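Mandelate racemase/muconate lactonizing protein (Thermobispora bispora, PDB 3VC5) probably catalyses the magnesium-dependent dehydration of D-glucarate to 5-dehydro-4-deoxy-D-glucarate, as a member of the mandelate racemase/muconate lactonizing enzyme family. Local coordinates at residues Ala407-His410 with Glu411-Glu414; Ser122-Lys125 with Thr126-Val130. One frame throughout, in Å; residues are numbered along the deposited sequence.

Interaction 1 (Ala407-His410 with Glu411-Glu414); sequences AVMH and EQYE
His410 and Glu414, one turn apart on the helix 403-415, meet side chain to side chain. With its CG anti to the backbone N (chi1 178°), the imidazole lies out along the flank of the helix; Glu414 has its CG anti to its own carbonyl carbon (chi1 -73°), which puts CG over one face of the ring, 4.0 Å from His410 NE2. The bend at chi2 then brings the carboxylate back on that same side of the ring, with Glu414 OE2 3.6 Å from His410 CE1, its plane turned 36° from that of the imidazole. ND1 is engaged by the backbone O of Pro32 on strand 25-36, which fixes the ring's rotation. Without the imidazole, as with an alanine here, Pro32 O would probably lose this donor and the Glu414 side chain the surface it rests on.

Val408 and Gln412 run side by side a turn apart, Val408 CG1 lying 3.9 Å from Gln412 OE1. Beyond CG the glutamine is extended, carrying NE2 across Met409 CG at 4.0 Å and on to the carbonyl of Ala34. Met409 itself is buried between strand 25-36 and nearby loops. On the exposed side, Val408 O takes the helical bond from Gln412 N (3.1 Å) and a second one from a water, which also donates to Glu411 OE1 at 2.6 Å; the same carboxylate oxygen is salt-bridged to Arg415. The chemistry is thus divided: amide and imidazole N-H groups fasten the helix to strand carbonyls, while the Glu411 carboxylate is held by water and Arg415 and that of Glu414 lies against the imidazole.

Interaction 2 (Ser122-Lys125 with Thr126-Val130); sequences SRVK and TVDRV
Thr126 holds OG1 beside its own backbone N (chi1 -64°), which points the hydroxyl back one turn to Ser122 O, while Ser122, at chi1 58°, brings OG round to the amide of Lys125. Ser122 is the N-cap of helix 123-146: its OG accepts from Lys125 N at 3.2 Å, a capping bond for an amide of the first turn. Ser122 O is gripped twice by Thr126, by OG1 at 2.8 Å and by N at 2.9 Å, the two donors arriving from opposite faces of its carbonyl plane. Thr126 OG1 in turn receives a bond from a water that also accepts from Ser122 N, and another from the backbone N of Val111.

Val124 and Asp128 lie alongside each other, pointing the same way, with Val124 CG1 3.6 Å from Asp128 OD2. That carboxylate is buried, and its charge is met by Arg320 through OD2 and by the hydroxyl of Tyr99 through OD1. On another side of the helix, the stem of Lys125 crosses that of Arg129, CG to CD at 4.1 Å. The lysine's NZ turns back to the carbonyls of Thr118 and Ser120, just ahead of the helix, and its cation also meets the ring of Tyr314. Arg129 bends at chi3, and Lys125 O lies at the edge of its guanidinium, near the plane, while accepting from Arg129 N at 2.8 Å.

In the fold
Interactions 1 and 2 each sit within a single helix and do not touch: their centres are 27 Å apart, and their nearest atoms about 13 Å. Interaction 1 belongs to the helix 403-415, near the C-terminal end of the chain, packed on the three-stranded antiparallel sheet of the N-terminal part and away from the annotated sites. Interaction 2 opens the helix 123-146, which packs beside helices 74-85 and 95-106, and it lies nearer the catalytic end of the barrel. The Lys125 side chain is about 9 Å from those of His338, a predicted proton acceptor, and Asn287, a magnesium ligand, although no magnesium is bound in this chain.

Interaction 1 (Ala407-His410 with Glu411-Glu414)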
ATOM      1  N   ALA A 407     -27.196  23.784  -0.536  1.00 26.13           N
ATOM      2  CA  ALA A 407     -28.276  24.304  -1.384  1.00 26.94           C
ATOM      3  C   ALA A 407     -27.893  25.606  -2.104  1.00 25.30           C
ATOM      4  O   ALA A 407     -28.177  25.772  -3.280  1.00 25.52           O
ATOM      5  CB  ALA A 407     -29.581  24.480  -0.584  1.00 26.73           C
ATOM      6  N   VAL A 408     -27.229  26.519  -1.398  1.00 23.88           N
ATOM      7  CA  VAL A 408     -26.772  27.780  -2.011  1.00 23.48           C
ATOM      8  C   VAL A 408     -25.832  27.462  -3.195  1.00 23.83           C
ATOM      9  O   VAL A 408     -25.952  28.027  -4.285  1.00 23.54           O
ATOM     10  CB  VAL A 408     -26.060  28.654  -0.961  1.00 23.03           C
ATOM     11  CG1 VAL A 408     -25.274  29.813  -1.615  1.00 24.57           C
ATOM     12  CG2 VAL A 408     -27.090  29.192   0.063  1.00 26.53           C
ATOM     13  N   MET A 409     -24.886  26.549  -2.981  1.00 24.75           N
ATOM     14  CA  MET A 409     -23.917  26.293  -4.053  1.00 24.47           C
ATOM     15  C   MET A 409     -24.511  25.487  -5.168  1.00 22.94           C
ATOM     16  O   MET A 409     -24.077  25.609  -6.306  1.00 24.37           O
ATOM     17  CB  MET A 409     -22.655  25.603  -3.557  1.00 25.31           C
ATOM     18  CG  MET A 409     -21.757  26.469  -2.716  1.00 27.57           C
ATOM     19  SD  MET A 409     -20.139  25.671  -2.651  1.00 26.27           S
ATOM     20  CE  MET A 409     -19.391  26.723  -1.386  1.00 27.08           C
ATOM     21  N   HIS A 410     -25.501  24.651  -4.859  1.00 24.05           N
ATOM     22  CA  HIS A 410     -26.167  23.911  -5.928  1.00 23.75           C
ATOM     23  C   HIS A 410     -26.986  24.858  -6.826  1.00 21.86           C
ATOM     24  O   HIS A 410     -27.018  24.702  -8.052  1.00 23.53           O
ATOM     25  CB  HIS A 410     -27.069  22.799  -5.381  1.00 23.06           C
ATOM     26  CG  HIS A 410     -27.791  22.061  -6.455  1.00 24.77           C
ATOM     27  ND1 HIS A 410     -27.153  21.268  -7.393  1.00 28.62           N
ATOM     28  CD2 HIS A 410     -29.115  21.980  -6.743  1.00 31.27           C
ATOM     29  CE1 HIS A 410     -28.051  20.743  -8.207  1.00 32.05           C
ATOM     30  NE2 HIS A 410     -29.246  21.158  -7.838  1.00 31.54           N
ATOM     31  N   GLU A 411     -27.630  25.855  -6.211  1.00 24.88           N
ATOM     32  CA  GLU A 411     -28.384  26.825  -6.976  1.00 24.61           C
ATOM     33  C   GLU A 411     -27.414  27.606  -7.877  1.00 25.63           C
ATOM     34  O   GLU A 411     -27.734  27.890  -9.034  1.00 26.28           O
ATOM     35  CB  GLU A 411     -29.137  27.776  -6.040  1.00 25.53           C
ATOM     36  CG  GLU A 411     -30.187  28.691  -6.747  1.00 27.05           C
ATOM     37  CD  GLU A 411     -29.552  29.920  -7.390  1.00 28.57           C
ATOM     38  OE1 GLU A 411     -28.471  30.367  -6.893  1.00 32.02           O
ATOM     39  OE2 GLU A 411     -30.114  30.438  -8.400  1.00 34.93           O
ATOM     40  N   GLN A 412     -26.219  27.914  -7.365  1.00 26.13           N
ATOM     41  CA  GLN A 412     -25.223  28.606  -8.183  1.00 24.93           C
ATOM     42  C   GLN A 412     -24.860  27.737  -9.388  1.00 24.55           C
ATOM     43  O   GLN A 412     -24.755  28.228 -10.501  1.00 26.10           O
ATOM     44  CB  GLN A 412     -23.991  28.932  -7.332  1.00 25.03           C
ATOM     45  CG  GLN A 412     -24.295  30.070  -6.349  1.00 27.11           C
ATOM     46  CD  GLN A 412     -23.212  30.393  -5.325  1.00 31.00           C
ATOM     47  OE1 GLN A 412     -23.369  31.372  -4.576  1.00 34.07           O
ATOM     48  NE2 GLN A 412     -22.142  29.579  -5.245  1.00 27.65           N
ATOM     49  N   TYR A 413     -24.610  26.447  -9.152  1.00 24.72           N
ATOM     50  CA  TYR A 413     -24.343  25.521 -10.262  1.00 24.09           C
ATOM     51  C   TYR A 413     -25.433  25.596 -11.321  1.00 27.14           C
ATOM     52  O   TYR A 413     -25.145  25.676 -12.526  1.00 26.01           O
ATOM     53  CB  TYR A 413     -24.241  24.078  -9.733  1.00 24.57           C
ATOM     54  CG  TYR A 413     -24.090  23.070 -10.842  1.00 22.35           C
ATOM     55  CD1 TYR A 413     -22.841  22.788 -11.376  1.00 23.63           C
ATOM     56  CD2 TYR A 413     -25.207  22.427 -11.367  1.00 24.12           C
ATOM     57  CE1 TYR A 413     -22.699  21.840 -12.422  1.00 24.66           C
ATOM     58  CE2 TYR A 413     -25.090  21.498 -12.404  1.00 24.48           C
ATOM     59  CZ  TYR A 413     -23.836  21.221 -12.927  1.00 23.19           C
ATOM     60  OH  TYR A 413     -23.737  20.306 -13.953  1.00 23.77           O
ATOM     61  N   GLU A 414     -26.690  25.560 -10.881  1.00 28.24           N
ATOM     62  CA  GLU A 414     -27.801  25.541 -11.835  1.00 27.81           C
ATOM     63  C   GLU A 414     -27.727  26.703 -12.825  1.00 28.71           C
ATOM     64  O   GLU A 414     -27.976  26.512 -14.015  1.00 31.57           O
ATOM     65  CB  GLU A 414     -29.174  25.491 -11.136  1.00 31.37           C
ATOM     66  CG  GLU A 414     -29.490  24.125 -10.508  1.00 39.57           C
ATOM     67  CD  GLU A 414     -29.591  22.993 -11.546  1.00 52.05           C
ATOM     68  OE1 GLU A 414     -30.475  23.050 -12.426  1.00 58.63           O
ATOM     69  OE2 GLU A 414     -28.790  22.033 -11.476  1.00 49.99           O
TER
HETATM   70  O   HOH W   1     -27.331  30.411  -4.573  1.00 26.16           O

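Interaction 2 (Ser122-Lys125 with Thr126-Val130)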
ATOM      1  N   SER A 122      -7.241   7.814 -18.731  1.00 28.26           N
ATOM      2  CA  SER A 122      -7.115   6.393 -18.984  1.00 27.00           C
ATOM      3  C   SER A 122      -8.288   5.701 -18.323  1.00 27.07           C
ATOM      4  O   SER A 122      -9.038   6.314 -17.544  1.00 25.19           O
ATOM      5  CB  SER A 122      -5.819   5.837 -18.396  1.00 26.86           C
ATOM      6  OG  SER A 122      -5.748   6.069 -16.998  1.00 27.81           O
ATOM      7  N   ARG A 123      -8.426   4.413 -18.591  1.00 26.98           N
ATOM      8  CA  ARG A 123      -9.490   3.646 -17.951  1.00 24.50           C
ATOM      9  C   ARG A 123      -9.334   3.606 -16.441  1.00 27.35           C
ATOM     10  O   ARG A 123     -10.304   3.882 -15.714  1.00 26.40           O
ATOM     11  CB  ARG A 123      -9.551   2.214 -18.480  1.00 27.19           C
ATOM     12  CG  ARG A 123     -10.654   1.385 -17.815  1.00 26.15           C
ATOM     13  CD  ARG A 123     -12.027   1.673 -18.419  1.00 34.49           C
ATOM     14  NE  ARG A 123     -12.335   0.806 -19.562  1.00 50.94           N
ATOM     15  CZ  ARG A 123     -12.660   1.247 -20.775  1.00 51.72           C
ATOM     16  NH1 ARG A 123     -12.726   2.548 -21.003  1.00 51.96           N
ATOM     17  NH2 ARG A 123     -12.926   0.388 -21.759  1.00 43.70           N
ATOM     18  N   VAL A 124      -8.142   3.268 -15.954  1.00 23.95           N
ATOM     19  CA  VAL A 124      -7.952   3.161 -14.506  1.00 24.29           C
ATOM     20  C   VAL A 124      -8.125   4.528 -13.866  1.00 23.09           C
ATOM     21  O   VAL A 124      -8.745   4.634 -12.832  1.00 23.84           O
ATOM     22  CB  VAL A 124      -6.597   2.505 -14.109  1.00 25.17           C
ATOM     23  CG1 VAL A 124      -6.321   2.639 -12.622  1.00 24.48           C
ATOM     24  CG2 VAL A 124      -6.570   1.049 -14.590  1.00 30.10           C
ATOM     25  N   LYS A 125      -7.553   5.582 -14.453  1.00 22.48           N
ATOM     26  CA  LYS A 125      -7.695   6.878 -13.815  1.00 21.30           C
ATOM     27  C   LYS A 125      -9.166   7.296 -13.772  1.00 21.45           C
ATOM     28  O   LYS A 125      -9.611   7.959 -12.810  1.00 21.49           O
ATOM     29  CB  LYS A 125      -6.834   7.930 -14.555  1.00 23.77           C
ATOM     30  CG  LYS A 125      -6.639   9.245 -13.806  1.00 22.95           C
ATOM     31  CD  LYS A 125      -5.710  10.155 -14.607  1.00 29.94           C
ATOM     32  CE  LYS A 125      -5.753  11.574 -14.219  1.00 30.94           C
ATOM     33  NZ  LYS A 125      -5.577  12.490 -15.399  1.00 28.54           N
ATOM     34  N   THR A 126      -9.933   6.953 -14.809  1.00 22.20           N
ATOM     35  CA  THR A 126     -11.360   7.305 -14.835  1.00 22.18           C
ATOM     36  C   THR A 126     -12.095   6.586 -13.702  1.00 22.97           C
ATOM     37  O   THR A 126     -12.853   7.207 -12.916  1.00 23.13           O
ATOM     38  CB  THR A 126     -11.985   6.941 -16.188  1.00 22.70           C
ATOM     39  OG1 THR A 126     -11.360   7.746 -17.193  1.00 24.05           O
ATOM     40  CG2 THR A 126     -13.499   7.225 -16.185  1.00 24.70           C
ATOM     41  N   VAL A 127     -11.828   5.293 -13.573  1.00 23.21           N
ATOM     42  CA  VAL A 127     -12.434   4.484 -12.481  1.00 24.15           C
ATOM     43  C   VAL A 127     -12.009   5.044 -11.117  1.00 22.34           C
ATOM     44  O   VAL A 127     -12.840   5.223 -10.223  1.00 22.55           O
ATOM     45  CB  VAL A 127     -12.024   3.023 -12.592  1.00 22.86           C
ATOM     46  CG1 VAL A 127     -12.504   2.215 -11.344  1.00 25.40           C
ATOM     47  CG2 VAL A 127     -12.593   2.432 -13.878  1.00 27.05           C
ATOM     48  N   ASP A 128     -10.719   5.381 -10.978  1.00 20.73           N
ATOM     49  CA  ASP A 128     -10.221   5.847  -9.699  1.00 20.78           C
ATOM     50  C   ASP A 128     -10.864   7.194  -9.366  1.00 19.57           C
ATOM     51  O   ASP A 128     -11.157   7.482  -8.194  1.00 21.68           O
ATOM     52  CB  ASP A 128      -8.704   6.047  -9.765  1.00 21.99           C
ATOM     53  CG  ASP A 128      -7.936   4.731  -9.626  1.00 22.83           C
ATOM     54  OD1 ASP A 128      -8.568   3.690  -9.273  1.00 24.61           O
ATOM     55  OD2 ASP A 128      -6.692   4.738  -9.761  1.00 23.25           O
ATOM     56  N   ARG A 129     -11.010   8.063 -10.381  1.00 20.33           N
ATOM     57  CA  ARG A 129     -11.661   9.363 -10.165  1.00 19.86           C
ATOM     58  C   ARG A 129     -13.113   9.201  -9.684  1.00 18.42           C
ATOM     59  O   ARG A 129     -13.577   9.900  -8.748  1.00 20.76           O
ATOM     60  CB  ARG A 129     -11.611  10.254 -11.426  1.00 20.61           C
ATOM     61  CG  ARG A 129     -10.225  10.800 -11.730  1.00 20.97           C
ATOM     62  CD  ARG A 129     -10.099  11.291 -13.181  1.00 26.39           C
ATOM     63  NE  ARG A 129     -11.339  11.863 -13.677  1.00 34.35           N
ATOM     64  CZ  ARG A 129     -11.526  13.139 -13.992  1.00 30.52           C
ATOM     65  NH1 ARG A 129     -12.716  13.524 -14.458  1.00 33.99           N
ATOM     66  NH2 ARG A 129     -10.528  14.019 -13.878  1.00 31.33           N
ATOM     67  N   VAL A 130     -13.831   8.253 -10.280  1.00 21.28           N
ATOM     68  CA  VAL A 130     -15.225   8.043  -9.897  1.00 22.25           C
ATOM     69  C   VAL A 130     -15.307   7.380  -8.515  1.00 20.69           C
ATOM     70  O   VAL A 130     -16.061   7.807  -7.632  1.00 22.97           O
ATOM     71  CB  VAL A 130     -15.992   7.263 -10.961  1.00 21.26           C
ATOM     72  CG1 VAL A 130     -17.425   6.961 -10.472  1.00 24.15           C
ATOM     73  CG2 VAL A 130     -16.006   8.091 -12.269  1.00 23.30           C
TER
HETATM   74  O   HOH W   2      -9.089   9.609 -16.990  1.00 31.40           O